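PDB 3OP7: aminotransferase class I and II from Streptococcus suis 89/1591, which acts as a pyridoxal-phosphate-dependent aminotransferase, probably moving an amino group between an amino acid and a 2-oxo acid through its pyridoxal-phosphate cofactor. Local coordinates for the interface of chains A and B. Residues are numbered along the deposited sequence; one frame, centred on the assembly and turned at random. Chains: chain A/B, Aminotransferase class I and II.

Contact 1: the interface of chains A and B. Residues chain A 4, 121, 124-125; chain B 99, 124-125, 250.
The dimer contact of this fold-type I aminotransferase brings the C-terminal end of helix 117-124 and the N-terminal segment of chain A against helix 89-101 of chain B, where A:Leu4 and A:Ser124 both meet B:Tyr99. The phenol oxygen OH of B:Tyr99 lies 2.7 Å from the hydroxyl OG of A:Ser124, and the two share a hydrogen bond. OG lies in the plane of the tyrosine ring, at its edge. A chi1 of 73° sets this OG between the backbone N and the carbonyl carbon of A:Ser124, turned back to its own helix, where it also donates to A:Ile121 O (2.6 Å), reaching a lone pair within the plane of that carbonyl. A:Leu4 splits its two methyls between two rings: CD2 sits over the centre of the B:Tyr99 face, 3.5 Å from the centroid, while CD1 lies over B:Tyr250 toward the rim, 3.4 Å from CZ. A:Ile121 CG1 adds a contact to B:Tyr250 CD1 at 3.8 Å. Near the two-fold axis A:Leu125 and B:Leu125 meet through their CD2 methyls (4.2 Å), and water 1 joins A:Ser124 O to B:Leu125 O as water 2 joins A:Leu125 O to B:Ser124 O.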
loop_
_atom_site.group_PDB
_atom_site.type_symbol
_atom_site.label_atom_id
_atom_site.label_comp_id
_atom_site.label_asym_id
_atom_site.label_seq_id
_atom_site.Cartn_x
_atom_site.Cartn_y
_atom_site.Cartn_z
ATOM N N LEU A 4 17.369 4.618 3.165
ATOM C CA LEU A 4 16.375 3.517 3.261
ATOM C C LEU A 4 17.055 2.219 2.838
ATOM O O LEU A 4 17.186 1.971 1.644
ATOM C CB LEU A 4 15.119 3.735 2.422
ATOM C CG LEU A 4 14.003 2.731 2.718
ATOM C CD1 LEU A 4 13.347 2.972 4.093
ATOM C CD2 LEU A 4 12.919 2.739 1.601
ATOM N N ILE A 121 11.785 3.550 8.422
ATOM C CA ILE A 121 10.958 4.570 7.793
ATOM C C ILE A 121 11.270 5.942 8.392
ATOM O O ILE A 121 11.540 6.890 7.633
ATOM C CB ILE A 121 9.435 4.212 7.735
ATOM C CG1 ILE A 121 9.223 2.996 6.820
ATOM C CG2 ILE A 121 8.632 5.410 7.227
ATOM C CD1 ILE A 121 7.804 2.431 6.820
ATOM N N SER A 124 14.449 7.361 7.052
ATOM C CA SER A 124 14.347 7.752 5.659
ATOM C C SER A 124 13.672 9.079 5.497
ATOM O O SER A 124 13.865 9.749 4.479
ATOM C CB SER A 124 13.591 6.693 4.831
ATOM O OG SER A 124 12.180 6.696 5.118
ATOM N N LEU A 125 12.895 9.502 6.492
ATOM C CA LEU A 125 12.188 10.775 6.385
ATOM C C LEU A 125 12.962 11.945 6.989
ATOM O O LEU A 125 12.494 13.098 7.038
ATOM C CB LEU A 125 10.781 10.640 6.995
ATOM C CG LEU A 125 9.906 9.590 6.333
ATOM C CD1 LEU A 125 8.594 9.382 7.065
ATOM C CD2 LEU A 125 9.656 9.969 4.873
ATOM N N TYR B 99 10.266 5.618 -3.512
ATOM C CA TYR B 99 10.825 5.330 -2.214
ATOM C C TYR B 99 12.108 4.477 -2.331
ATOM O O TYR B 99 13.072 4.664 -1.556
ATOM C CB TYR B 99 9.760 4.667 -1.368
ATOM C CG TYR B 99 9.910 4.759 0.116
ATOM C CD1 TYR B 99 10.649 5.757 0.722
ATOM C CD2 TYR B 99 9.330 3.822 0.928
ATOM C CE1 TYR B 99 10.806 5.811 2.110
ATOM C CE2 TYR B 99 9.470 3.886 2.315
ATOM C CZ TYR B 99 10.196 4.884 2.890
ATOM O OH TYR B 99 10.348 4.901 4.270
ATOM N N SER B 124 9.693 14.789 -0.201
ATOM C CA SER B 124 9.651 14.265 1.151
ATOM C C SER B 124 10.843 13.412 1.460
ATOM O O SER B 124 11.189 13.237 2.631
ATOM C CB SER B 124 8.365 13.451 1.399
ATOM O OG SER B 124 8.395 12.181 0.721
ATOM N N LEU B 125 11.508 12.888 0.434
ATOM C CA LEU B 125 12.663 12.025 0.668
ATOM C C LEU B 125 13.990 12.783 0.660
ATOM O O LEU B 125 15.086 12.206 0.789
ATOM C CB LEU B 125 12.657 10.865 -0.343
ATOM C CG LEU B 125 11.424 9.980 -0.280
ATOM C CD1 LEU B 125 11.389 8.952 -1.394
ATOM C CD2 LEU B 125 11.345 9.299 1.087
ATOM N N TYR B 250 8.243 -2.425 2.926
ATOM C CA TYR B 250 8.032 -1.150 3.610
ATOM C C TYR B 250 6.662 -0.616 3.336
ATOM O O TYR B 250 6.171 0.231 4.086
ATOM C CB TYR B 250 9.050 -0.110 3.116
ATOM C CG TYR B 250 10.428 -0.246 3.675
ATOM C CD1 TYR B 250 10.698 0.009 5.022
ATOM C CD2 TYR B 250 11.502 -0.614 2.869
ATOM C CE1 TYR B 250 11.939 -0.053 5.501
ATOM C CE2 TYR B 250 12.769 -0.690 3.350
ATOM C CZ TYR B 250 13.013 -0.403 4.683
ATOM O OH TYR B 250 14.271 -0.501 5.296
HETATM O O HOH W 1 15.381 9.701 2.337
HETATM O O HOH W 2 10.572 14.110 5.028
#

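Contact 2: the interface of chains A and B. Residues chain A 49, 52-53, 258; chain B 34, 49, 52, 258.
Helices 45-53 and 257-268 of both chains, all with helical backbone angles, bring A:Tyr49 and A:Phe258 against their own copies in chain B, and the first residue of helix 34-41, B:Leu34, comes up to the end of helix 45-53 of chain A. The two Phe258 rings lie almost parallel, planes 7° apart and centroids 3.7 Å apart, shifted so that CG of each sits over the centre of the other. With CG anti to the backbone N (chi1 165°), each ring extends across its partner, and CB of A:Phe258 comes to 3.3 Å from CE1 of B:Phe258. The Tyr49 pair stacks less evenly: the side chains run in opposite directions, the planes differ by 21°, and CD1 of each lies over the rim of the other, with CD1 to CD1 at 3.4 Å. The phenol OH of B:Tyr49 donates to the amide oxygen OE1 of A:Gln53 at 2.7 Å, tilted from the amide plane; the extended glutamine carries OE1 to the edge of the tyrosine ring. A:Leu52 CD2 packs on B:Leu34 CD2 (3.8 Å) and also borders B:Phe258. Beside this apolar patch, water 3 links the backbone N of B:Leu34 (2.9 Å) to A:Leu52 O. The site straddles the two-fold axis at one end of the dimer, where helices from both subunits interleave.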
loop_
_atom_site.group_PDB
_atom_site.type_symbol
_atom_site.label_atom_id
_atom_site.label_comp_id
_atom_site.label_asym_id
_atom_site.label_seq_id
_atom_site.Cartn_x
_atom_site.Cartn_y
_atom_site.Cartn_z
ATOM N N TYR A 49 -21.495 -14.703 -2.061
ATOM C CA TYR A 49 -21.136 -14.501 -3.470
ATOM C C TYR A 49 -22.154 -13.643 -4.210
ATOM O O TYR A 49 -21.783 -12.885 -5.096
ATOM C CB TYR A 49 -20.949 -15.813 -4.192
ATOM C CG TYR A 49 -19.753 -16.606 -3.669
ATOM C CD1 TYR A 49 -18.513 -16.018 -3.526
ATOM C CD2 TYR A 49 -19.880 -17.956 -3.340
ATOM C CE1 TYR A 49 -17.412 -16.748 -3.013
ATOM C CE2 TYR A 49 -18.815 -18.675 -2.872
ATOM C CZ TYR A 49 -17.607 -18.095 -2.699
ATOM O OH TYR A 49 -16.574 -18.853 -2.242
ATOM N N LEU A 52 -21.314 -10.113 -3.196
ATOM C CA LEU A 52 -20.057 -9.744 -3.843
ATOM C C LEU A 52 -20.237 -9.478 -5.324
ATOM O O LEU A 52 -19.730 -8.483 -5.827
ATOM C CB LEU A 52 -19.023 -10.846 -3.662
ATOM C CG LEU A 52 -17.738 -10.659 -4.480
ATOM C CD1 LEU A 52 -16.966 -9.443 -3.980
ATOM C CD2 LEU A 52 -16.873 -11.970 -4.453
ATOM N N GLN A 53 -20.918 -10.384 -6.001
ATOM C CA GLN A 53 -20.987 -10.430 -7.466
ATOM C C GLN A 53 -21.614 -9.175 -8.085
ATOM O O GLN A 53 -21.266 -8.770 -9.189
ATOM C CB GLN A 53 -21.791 -11.660 -7.879
ATOM C CG GLN A 53 -21.980 -11.860 -9.351
ATOM C CD GLN A 53 -22.284 -13.313 -9.738
ATOM O OE1 GLN A 53 -21.788 -14.249 -9.105
ATOM N NE2 GLN A 53 -23.105 -13.493 -10.794
ATOM N N PHE A 258 -13.441 -6.454 -2.061
ATOM C CA PHE A 258 -13.619 -7.834 -1.589
ATOM C C PHE A 258 -12.886 -7.969 -0.293
ATOM O O PHE A 258 -13.369 -8.611 0.633
ATOM C CB PHE A 258 -13.061 -8.824 -2.610
ATOM C CG PHE A 258 -12.859 -10.206 -2.114
ATOM C CD1 PHE A 258 -11.670 -10.551 -1.493
ATOM C CD2 PHE A 258 -13.840 -11.192 -2.264
ATOM C CE1 PHE A 258 -11.445 -11.844 -1.066
ATOM C CE2 PHE A 258 -13.599 -12.508 -1.811
ATOM C CZ PHE A 258 -12.403 -12.807 -1.235
ATOM N N LEU B 34 -18.147 -7.886 -10.609
ATOM C CA LEU B 34 -17.667 -9.222 -10.954
ATOM C C LEU B 34 -18.613 -9.864 -11.959
ATOM O O LEU B 34 -18.177 -10.462 -12.930
ATOM C CB LEU B 34 -17.528 -10.073 -9.670
ATOM C CG LEU B 34 -16.475 -11.158 -9.681
ATOM C CD1 LEU B 34 -15.135 -10.632 -10.210
ATOM C CD2 LEU B 34 -16.370 -11.752 -8.255
ATOM N N TYR B 49 -15.512 -19.250 -8.442
ATOM C CA TYR B 49 -15.721 -19.315 -6.990
ATOM C C TYR B 49 -15.162 -20.593 -6.380
ATOM O O TYR B 49 -14.685 -20.573 -5.253
ATOM C CB TYR B 49 -17.179 -19.169 -6.629
ATOM C CG TYR B 49 -17.733 -17.786 -6.969
ATOM C CD1 TYR B 49 -17.079 -16.637 -6.575
ATOM C CD2 TYR B 49 -18.929 -17.651 -7.674
ATOM C CE1 TYR B 49 -17.580 -15.356 -6.917
ATOM C CE2 TYR B 49 -19.435 -16.418 -7.983
ATOM C CZ TYR B 49 -18.781 -15.290 -7.628
ATOM O OH TYR B 49 -19.328 -14.086 -7.947
ATOM N N LEU B 52 -11.458 -19.955 -6.104
ATOM C CA LEU B 52 -11.246 -18.976 -5.041
ATOM C C LEU B 52 -11.438 -19.582 -3.665
ATOM O O LEU B 52 -10.616 -19.358 -2.785
ATOM C CB LEU B 52 -12.203 -17.803 -5.200
ATOM C CG LEU B 52 -12.214 -16.822 -4.021
ATOM C CD1 LEU B 52 -10.875 -16.100 -3.921
ATOM C CD2 LEU B 52 -13.423 -15.826 -4.145
ATOM N N PHE B 258 -7.312 -12.587 -3.828
ATOM C CA PHE B 258 -8.497 -12.457 -4.688
ATOM C C PHE B 258 -8.214 -11.390 -5.695
ATOM O O PHE B 258 -8.573 -11.520 -6.860
ATOM C CB PHE B 258 -9.721 -12.079 -3.856
ATOM C CG PHE B 258 -10.886 -11.580 -4.624
ATOM C CD1 PHE B 258 -10.984 -10.233 -4.936
ATOM C CD2 PHE B 258 -11.911 -12.435 -5.044
ATOM C CE1 PHE B 258 -12.083 -9.743 -5.611
ATOM C CE2 PHE B 258 -13.024 -11.918 -5.744
ATOM C CZ PHE B 258 -13.091 -10.583 -6.000
HETATM O O HOH W 3 -18.062 -7.348 -7.776
#

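Contact 3: the interface of chains A and B. Residues chain A 59, 252-254; chain B 88, 91, 115, 230.
Bends at chi2 (-57°) and chi3 (-53°) fold the side chain of B:Arg230 and turn the NE/NH2 edge of its guanidinium to the carbonyls of A:Met252 and A:Cys254; A:Met252 is modelled as selenomethionine. Between them A:Ile253 has a positive phi, and the carbonyls on either side of it both reach the arginine. NH2 of B:Arg230 donates to A:Met252 O at 2.9 Å in a fairly straight bond, and NE donates to A:Cys254 O at 3.1 Å in a more bent one, 137° at the hydrogen. Both oxygens lie near the guanidinium plane, yet the NE bond approaches A:Cys254 O from above the carbonyl plane, away from a lone pair. A second bond from NE to A:Met252 O is weak. A:Tyr59 brings its CD1/CE1 edge over the rim of one guanidinium face, steeply tilted, CE1 3.6 Å from NH1. A:Cys254 SG packs against B:Arg230 CD at 3.8 Å. The hydroxyl OG1 of B:Thr91 lies at the guanidinium edge, in its plane, and A:Ile253 CD1 touches it at 3.3 Å. Water 4 connects B:Asn88 ND2 to A:Cys254 O. The positive side chain would be expected to polarise both carbonyls. B:Arg230, eight residues beyond the cofactor lysine, is the family's phosphate-binding arginine, and A:Tyr59 matches the tyrosine that reaches the cofactor phosphate of the other subunit; the partner's loop thus probably helps set this arginine in a composite cofactor site.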
loop_
_atom_site.group_PDB
_atom_site.type_symbol
_atom_site.label_atom_id
_atom_site.label_comp_id
_atom_site.label_asym_id
_atom_site.label_seq_id
_atom_site.Cartn_x
_atom_site.Cartn_y
_atom_site.Cartn_z
ATOM N N TYR A 59 -13.791 2.407 -6.054
ATOM C CA TYR A 59 -12.937 2.608 -4.888
ATOM C C TYR A 59 -13.614 2.191 -3.557
ATOM O O TYR A 59 -12.940 1.942 -2.579
ATOM C CB TYR A 59 -12.369 4.026 -4.830
ATOM C CG TYR A 59 -11.266 4.231 -5.857
ATOM C CD1 TYR A 59 -9.942 3.833 -5.585
ATOM C CD2 TYR A 59 -11.532 4.766 -7.099
ATOM C CE1 TYR A 59 -8.944 4.023 -6.560
ATOM C CE2 TYR A 59 -10.540 4.919 -8.045
ATOM C CZ TYR A 59 -9.219 4.543 -7.722
ATOM O OH TYR A 59 -8.207 4.728 -8.669
HETATM N N MSE A 252 -1.908 4.281 -0.622
HETATM C CA MSE A 252 -2.847 3.221 -0.869
HETATM C C MSE A 252 -4.143 3.643 -1.600
HETATM O O MSE A 252 -4.684 2.839 -2.335
HETATM C CB MSE A 252 -3.175 2.505 0.428
HETATM C CG MSE A 252 -3.817 3.373 1.414
HETATM SE SE MSE A 252 -4.323 2.642 3.089
HETATM C CE MSE A 252 -2.512 2.904 3.784
ATOM N N ILE A 253 -4.584 4.885 -1.378
ATOM C CA ILE A 253 -5.998 5.374 -1.591
ATOM C C ILE A 253 -6.996 4.670 -0.649
ATOM O O ILE A 253 -7.680 5.326 0.166
ATOM C CB ILE A 253 -6.488 5.325 -3.054
ATOM C CG1 ILE A 253 -5.534 6.101 -3.963
ATOM C CG2 ILE A 253 -7.954 5.899 -3.127
ATOM C CD1 ILE A 253 -5.914 6.111 -5.424
ATOM N N CYS A 254 -7.088 3.360 -0.809
ATOM C CA CYS A 254 -7.948 2.518 -0.020
ATOM C C CYS A 254 -7.508 1.059 -0.186
ATOM O O CYS A 254 -6.693 0.694 -1.052
ATOM C CB CYS A 254 -9.413 2.693 -0.497
ATOM S SG CYS A 254 -9.604 2.414 -2.181
ATOM N N ASN B 88 -0.072 -2.643 -5.074
ATOM C CA ASN B 88 -1.413 -2.190 -4.693
ATOM C C ASN B 88 -1.805 -0.934 -5.456
ATOM O O ASN B 88 -1.646 0.205 -4.974
ATOM C CB ASN B 88 -1.590 -2.031 -3.177
ATOM C CG ASN B 88 -0.696 -0.954 -2.567
ATOM O OD1 ASN B 88 0.486 -0.908 -2.881
ATOM N ND2 ASN B 88 -1.258 -0.096 -1.672
ATOM N N THR B 91 -0.903 3.550 -7.325
ATOM C CA THR B 91 -0.501 4.249 -6.102
ATOM C C THR B 91 0.740 3.585 -5.514
ATOM O O THR B 91 1.761 4.228 -5.251
ATOM C CB THR B 91 -1.655 4.340 -5.078
ATOM O OG1 THR B 91 -2.784 5.056 -5.646
ATOM C CG2 THR B 91 -1.212 5.105 -3.864
ATOM N N TYR B 115 0.003 14.277 -11.350
ATOM C CA TYR B 115 -0.405 13.504 -10.152
ATOM C C TYR B 115 0.525 13.749 -8.957
ATOM O O TYR B 115 1.752 13.655 -9.079
ATOM C CB TYR B 115 -0.465 12.021 -10.510
ATOM C CG TYR B 115 -1.353 11.237 -9.567
ATOM C CD1 TYR B 115 -2.704 11.475 -9.532
ATOM C CD2 TYR B 115 -0.846 10.261 -8.737
ATOM C CE1 TYR B 115 -3.539 10.782 -8.690
ATOM C CE2 TYR B 115 -1.665 9.545 -7.937
ATOM C CZ TYR B 115 -3.021 9.818 -7.880
ATOM O OH TYR B 115 -3.894 9.116 -7.032
ATOM N N ARG B 230 -7.427 -2.982 -6.286
ATOM C CA ARG B 230 -6.162 -2.384 -5.918
ATOM C C ARG B 230 -4.962 -3.187 -6.548
ATOM O O ARG B 230 -4.105 -3.722 -5.837
ATOM C CB ARG B 230 -6.009 -2.231 -4.384
ATOM C CG ARG B 230 -7.178 -1.687 -3.626
ATOM C CD ARG B 230 -7.690 -0.332 -4.067
ATOM N NE ARG B 230 -6.659 0.676 -4.111
ATOM C CZ ARG B 230 -6.229 1.301 -5.196
ATOM N NH1 ARG B 230 -6.808 1.111 -6.365
ATOM N NH2 ARG B 230 -5.261 2.203 -5.082
HETATM O O HOH W 4 -4.241 -0.972 -1.158
#

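Contact 1 and contact 2 lie at opposite ends of the interface, their C-alpha centres about 35 Å apart, and contact 3 falls between them, about 19 Å from contact 1 and 20 Å from contact 2. Helix 89-101 of chain B serves contact 1 through B:Tyr99 and contact 3 through B:Thr91. The stretch from the 3-10 helix 248-250 through the loop at A:Cys254 to helix 257-268 supplies residues to all three in turn, from one chain or the other. Two-fold symmetry repeats the bonds of all three contacts with the chains exchanged, contact 2 lying on the axis, consistent with a dimer typical of this family.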